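Local coordinates for DPSA (Streptomyces coelicolor, PDB 4CY9), which probably oxidises and stores iron inside a twelve-subunit shell of the ferritin-like Dps family, and may also bind DNA, at residues P10-E15 / K132-T137; G22-R27 / A72-A77. All coordinates share one frame; numbering follows the deposited sequence.

Interaction 1 (P10-E15 / K132-T137); sequences PGIERE and KIDPAT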
# COMPACT_ATOMS: atom_id res chain seq x y z
N PRO A 10 14.71 -35.32 5.53
CA PRO A 10 14.60 -36.66 4.85
C PRO A 10 15.61 -36.77 3.69
O PRO A 10 15.80 -35.84 2.88
CB PRO A 10 13.17 -36.62 4.31
CG PRO A 10 12.39 -35.91 5.42
CD PRO A 10 13.38 -34.69 5.63
N GLY A 11 16.22 -37.96 3.63
CA GLY A 11 17.06 -38.21 2.43
C GLY A 11 18.52 -37.93 2.71
O GLY A 11 19.37 -38.16 1.77
N ILE A 12 18.89 -37.33 3.85
CA ILE A 12 20.26 -36.96 4.21
C ILE A 12 20.65 -37.86 5.36
O ILE A 12 19.88 -38.03 6.28
CB ILE A 12 20.36 -35.47 4.71
CG1 ILE A 12 19.96 -34.50 3.60
CG2 ILE A 12 21.79 -35.17 5.23
CD1 ILE A 12 20.17 -33.03 3.96
N GLU A 13 21.85 -38.44 5.35
CA GLU A 13 22.35 -39.25 6.50
C GLU A 13 22.77 -38.33 7.63
O GLU A 13 23.28 -37.21 7.38
CB GLU A 13 23.60 -40.13 6.12
CG GLU A 13 23.18 -41.20 5.09
CD GLU A 13 22.05 -42.18 5.60
OE1 GLU A 13 22.02 -42.58 6.80
OE2 GLU A 13 21.13 -42.55 4.79
N ARG A 14 22.53 -38.76 8.86
CA ARG A 14 22.83 -37.87 10.03
C ARG A 14 24.27 -37.45 10.14
O ARG A 14 24.60 -36.30 10.43
CB ARG A 14 22.30 -38.51 11.33
CG ARG A 14 20.76 -38.48 11.24
CD ARG A 14 20.03 -39.05 12.48
NE ARG A 14 20.57 -40.36 12.79
CZ ARG A 14 21.43 -40.67 13.79
NH1 ARG A 14 21.90 -39.79 14.68
NH2 ARG A 14 21.86 -41.95 13.94
N GLU A 15 25.21 -38.40 9.91
CA GLU A 15 26.62 -37.98 10.04
C GLU A 15 27.00 -36.89 8.99
O GLU A 15 27.69 -35.88 9.39
CB GLU A 15 27.59 -39.26 9.78
CG GLU A 15 29.07 -38.92 10.01
CD GLU A 15 29.90 -38.22 8.86
OE1 GLU A 15 29.41 -38.36 7.63
OE2 GLU A 15 31.05 -37.56 9.25
N LYS A 132 28.31 -31.34 -2.00
CA LYS A 132 28.57 -32.84 -1.86
C LYS A 132 27.56 -33.51 -0.93
O LYS A 132 27.47 -34.73 -0.86
CB LYS A 132 29.94 -33.02 -1.23
CG LYS A 132 30.95 -32.60 -2.31
CD LYS A 132 32.22 -32.52 -1.54
CE LYS A 132 33.12 -32.14 -2.73
NZ LYS A 132 34.47 -32.35 -2.18
N ILE A 133 26.84 -32.72 -0.12
CA ILE A 133 25.95 -33.29 0.90
C ILE A 133 24.47 -33.09 0.56
O ILE A 133 23.65 -34.04 0.71
CB ILE A 133 26.25 -32.62 2.30
CG1 ILE A 133 27.70 -33.03 2.77
CG2 ILE A 133 25.25 -33.09 3.41
CD1 ILE A 133 28.25 -32.22 3.94
N ASP A 134 24.08 -31.90 0.11
CA ASP A 134 22.64 -31.62 -0.07
C ASP A 134 22.48 -30.45 -1.06
O ASP A 134 22.78 -29.29 -0.67
CB ASP A 134 22.16 -31.12 1.31
CG ASP A 134 20.75 -30.56 1.21
OD1 ASP A 134 19.98 -31.02 0.35
OD2 ASP A 134 20.42 -29.73 2.04
N PRO A 135 21.91 -30.67 -2.21
CA PRO A 135 21.73 -29.63 -3.23
C PRO A 135 20.77 -28.53 -2.70
O PRO A 135 20.85 -27.40 -3.19
CB PRO A 135 21.03 -30.34 -4.42
CG PRO A 135 20.39 -31.57 -3.79
CD PRO A 135 21.41 -32.00 -2.70
N ALA A 136 19.85 -28.80 -1.78
CA ALA A 136 18.97 -27.72 -1.37
C ALA A 136 19.73 -26.67 -0.56
O ALA A 136 19.51 -25.46 -0.72
CB ALA A 136 17.81 -28.31 -0.48
N THR A 137 20.69 -27.14 0.28
CA THR A 137 21.49 -26.18 1.06
C THR A 137 22.48 -25.50 0.13
O THR A 137 22.76 -24.31 0.27
CB THR A 137 22.26 -26.91 2.19
OG1 THR A 137 21.30 -27.54 3.07
CG2 THR A 137 23.14 -25.86 3.01
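Ile12 meets Asp134 and Ile133 where the N-terminal lead-in to helix 14-44 passes the turn between helices 105-133 and 135-158; the nearest CA atoms, those of Ile12 and Asp134, are 7.2 Å apart. Earlier in the segment, Pro10 packs on Gln152 of a second subunit. Ile12 then directs its CB toward the turn, and its side chain also packs on Ala17 of helix 14-44. Its outer chain is extended, with CD1 anti to CA (chi2 -174°), which carries the methyl over the carboxylate of Asp134: Ile12 CD1 lies 3.7 Å from Asp134 CG, almost straight above the plane of the group, and 3.8 Å from Asp134 OD2. The other branch makes a looser apolar touch, Ile12 CG2 to Ile133 CG2 at 4.4 Å. Ile12 was modelled in two conformers, and these distances describe one of them. Glu13 follows at the N-cap position of helix 14-44.

Across the contact, Asp134 is the N-cap of helix 135-158. Its OD1 receives a weak bond from Ala136 N at 3.1 Å, and its OD2 another from Thr137 N. Thr137 OG1 donates to Asp134 OD2 at 2.6 Å, on the anti side and 28° out of the carboxylate plane. Arg74 adds a salt bridge to OD2, and Arg124 of the second subunit one to OD1. Both oxygens are therefore gripped by donors while a hydrocarbon methyl lies over one face, a setting that would probably keep this buried carboxylate ionised and resist its rotation.

Interaction 2 (G22-R27 / A72-A77); sequences GVLRLR and AERIAA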
# COMPACT_ATOMS: atom_id res chain seq x y z
N GLY A 22 28.09 -28.08 10.85
CA GLY A 22 29.35 -27.37 11.22
C GLY A 22 29.74 -26.31 10.18
O GLY A 22 30.19 -25.22 10.60
N VAL A 23 29.60 -26.62 8.90
CA VAL A 23 29.91 -25.63 7.83
C VAL A 23 28.96 -24.41 8.02
O VAL A 23 29.43 -23.26 7.99
CB VAL A 23 29.67 -26.26 6.44
CG1 VAL A 23 29.70 -25.24 5.27
CG2 VAL A 23 30.81 -27.30 6.29
N LEU A 24 27.68 -24.75 8.19
CA LEU A 24 26.72 -23.58 8.23
C LEU A 24 26.86 -22.81 9.56
O LEU A 24 26.64 -21.54 9.53
CB LEU A 24 25.29 -24.11 8.19
CG LEU A 24 24.93 -24.77 6.80
CD1 LEU A 24 23.47 -25.25 6.92
CD2 LEU A 24 24.94 -23.71 5.66
N ARG A 25 27.23 -23.44 10.67
CA ARG A 25 27.41 -22.72 11.94
C ARG A 25 28.46 -21.62 11.78
O ARG A 25 28.30 -20.48 12.28
CB ARG A 25 27.90 -23.80 12.99
CG ARG A 25 28.02 -23.22 14.39
CD ARG A 25 28.56 -24.39 15.28
NE ARG A 25 28.85 -23.87 16.62
CZ ARG A 25 28.05 -24.11 17.65
NH1 ARG A 25 26.91 -24.83 17.50
NH2 ARG A 25 28.38 -23.57 18.86
N LEU A 26 29.59 -21.95 11.07
CA LEU A 26 30.61 -20.88 10.86
C LEU A 26 30.12 -19.85 9.83
O LEU A 26 30.45 -18.65 10.03
CB LEU A 26 31.93 -21.58 10.35
CG LEU A 26 33.10 -20.56 10.23
CD1 LEU A 26 33.44 -20.00 11.63
CD2 LEU A 26 34.28 -21.42 9.62
N ARG A 27 29.37 -20.27 8.81
CA ARG A 27 28.91 -19.27 7.88
C ARG A 27 27.91 -18.34 8.66
O ARG A 27 27.88 -17.13 8.33
CB ARG A 27 28.11 -19.89 6.75
CG ARG A 27 29.04 -20.67 5.76
CD ARG A 27 30.13 -19.81 5.15
NE ARG A 27 31.36 -19.87 5.96
CZ ARG A 27 32.19 -18.83 6.16
NH1 ARG A 27 31.91 -17.54 5.74
NH2 ARG A 27 33.43 -19.07 6.69
N ALA A 72 20.46 -19.88 9.64
CA ALA A 72 20.12 -20.43 10.97
C ALA A 72 18.96 -21.44 10.92
O ALA A 72 19.04 -22.47 11.59
CB ALA A 72 19.72 -19.24 11.93
N GLU A 73 17.89 -21.10 10.19
CA GLU A 73 16.74 -22.00 10.17
C GLU A 73 17.09 -23.28 9.36
O GLU A 73 16.51 -24.31 9.61
CB GLU A 73 15.52 -21.30 9.54
CG GLU A 73 15.13 -20.26 10.67
CD GLU A 73 13.71 -19.63 10.41
OE1 GLU A 73 13.32 -19.66 9.21
OE2 GLU A 73 13.25 -18.94 11.30
N ARG A 74 18.08 -23.15 8.46
CA ARG A 74 18.46 -24.40 7.71
C ARG A 74 19.28 -25.29 8.66
O ARG A 74 19.10 -26.54 8.68
CB ARG A 74 19.35 -23.99 6.50
CG ARG A 74 19.70 -25.27 5.66
CD ARG A 74 18.34 -25.84 5.10
NE ARG A 74 18.65 -27.02 4.21
CZ ARG A 74 17.65 -27.80 3.73
NH1 ARG A 74 16.38 -27.52 4.09
NH2 ARG A 74 17.99 -28.87 2.99
N ILE A 75 20.11 -24.68 9.49
CA ILE A 75 20.79 -25.48 10.57
C ILE A 75 19.76 -26.20 11.42
O ILE A 75 19.88 -27.41 11.73
CB ILE A 75 21.60 -24.55 11.47
CG1 ILE A 75 22.93 -24.12 10.71
CG2 ILE A 75 22.03 -25.34 12.75
CD1 ILE A 75 23.68 -22.91 11.39
N ALA A 76 18.70 -25.46 11.82
CA ALA A 76 17.71 -26.10 12.70
C ALA A 76 16.95 -27.22 11.98
O ALA A 76 16.76 -28.34 12.55
CB ALA A 76 16.70 -24.97 13.17
N ALA A 77 16.62 -27.03 10.67
CA ALA A 77 15.91 -28.08 9.90
C ALA A 77 16.84 -29.31 9.75
O ALA A 77 16.35 -30.43 9.77
CB ALA A 77 15.53 -27.52 8.53
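Leu24 and Ile75 interlock between helices 14-44 and 50-77, neighbouring antiparallel members of the ferritin-like four-helix bundle. The short segment axes come within 9.6 Å and their directions differ by 158°, and the closest CA pair is Leu24 with Ile75.

The apolar contact is close. Leu24 CB lies 3.5 Å from Ile75 CG1, tighter than usual for two carbons, and the two side chains lie alongside, running in opposite senses. Leu24 CD1 also rests 4.0 Å from Arg74 CG, so the aliphatic base of the arginine extends the hydrocarbon surface. Beyond the pair, Ile75 reaches Ile21 and Leu28 on helix 14-44, while Leu24 packs on Leu141 of helix 135-158. An alanine at Ile75 would lose both CG1 and CD1, and is likely to open a gap beside Leu24 in this buried layer.

The polar ends serve other partners. Arg74 bends at its second torsion (chi2 63°), and its guanidinium leaves the interface for a salt bridge to Glu149 of a second subunit; Arg25 sends its own group to Glu92.

Side chain also meets backbone. With CG1 anti to its carbonyl carbon (chi1 -75°), Ile75 aims its terminal methyl at the Leu24-Arg25 peptide link, where Ile75 CD1 sits 3.7 Å from Arg25 N.

Overall arrangement
From the N terminus, the chain first enters interaction 1 through residues 10-15, then runs up helix 14-44 into residues 22-27 of interaction 2. Helix 50-77 returns to residues 72-77 and closes that inner, largely helical loop; only where helix 105-133 ends does segment 132-137 close the outer one. Interaction 2 is thus nested within interaction 1. Their centres are 13 Å apart, and they touch directly, Thr137 CG2 packing on Leu24 CD2 at 3.9 Å. Together they tie the N-terminal lead-in, the first two long helices and the turn into the last long helix, beside the second subunit, which both contacts touch.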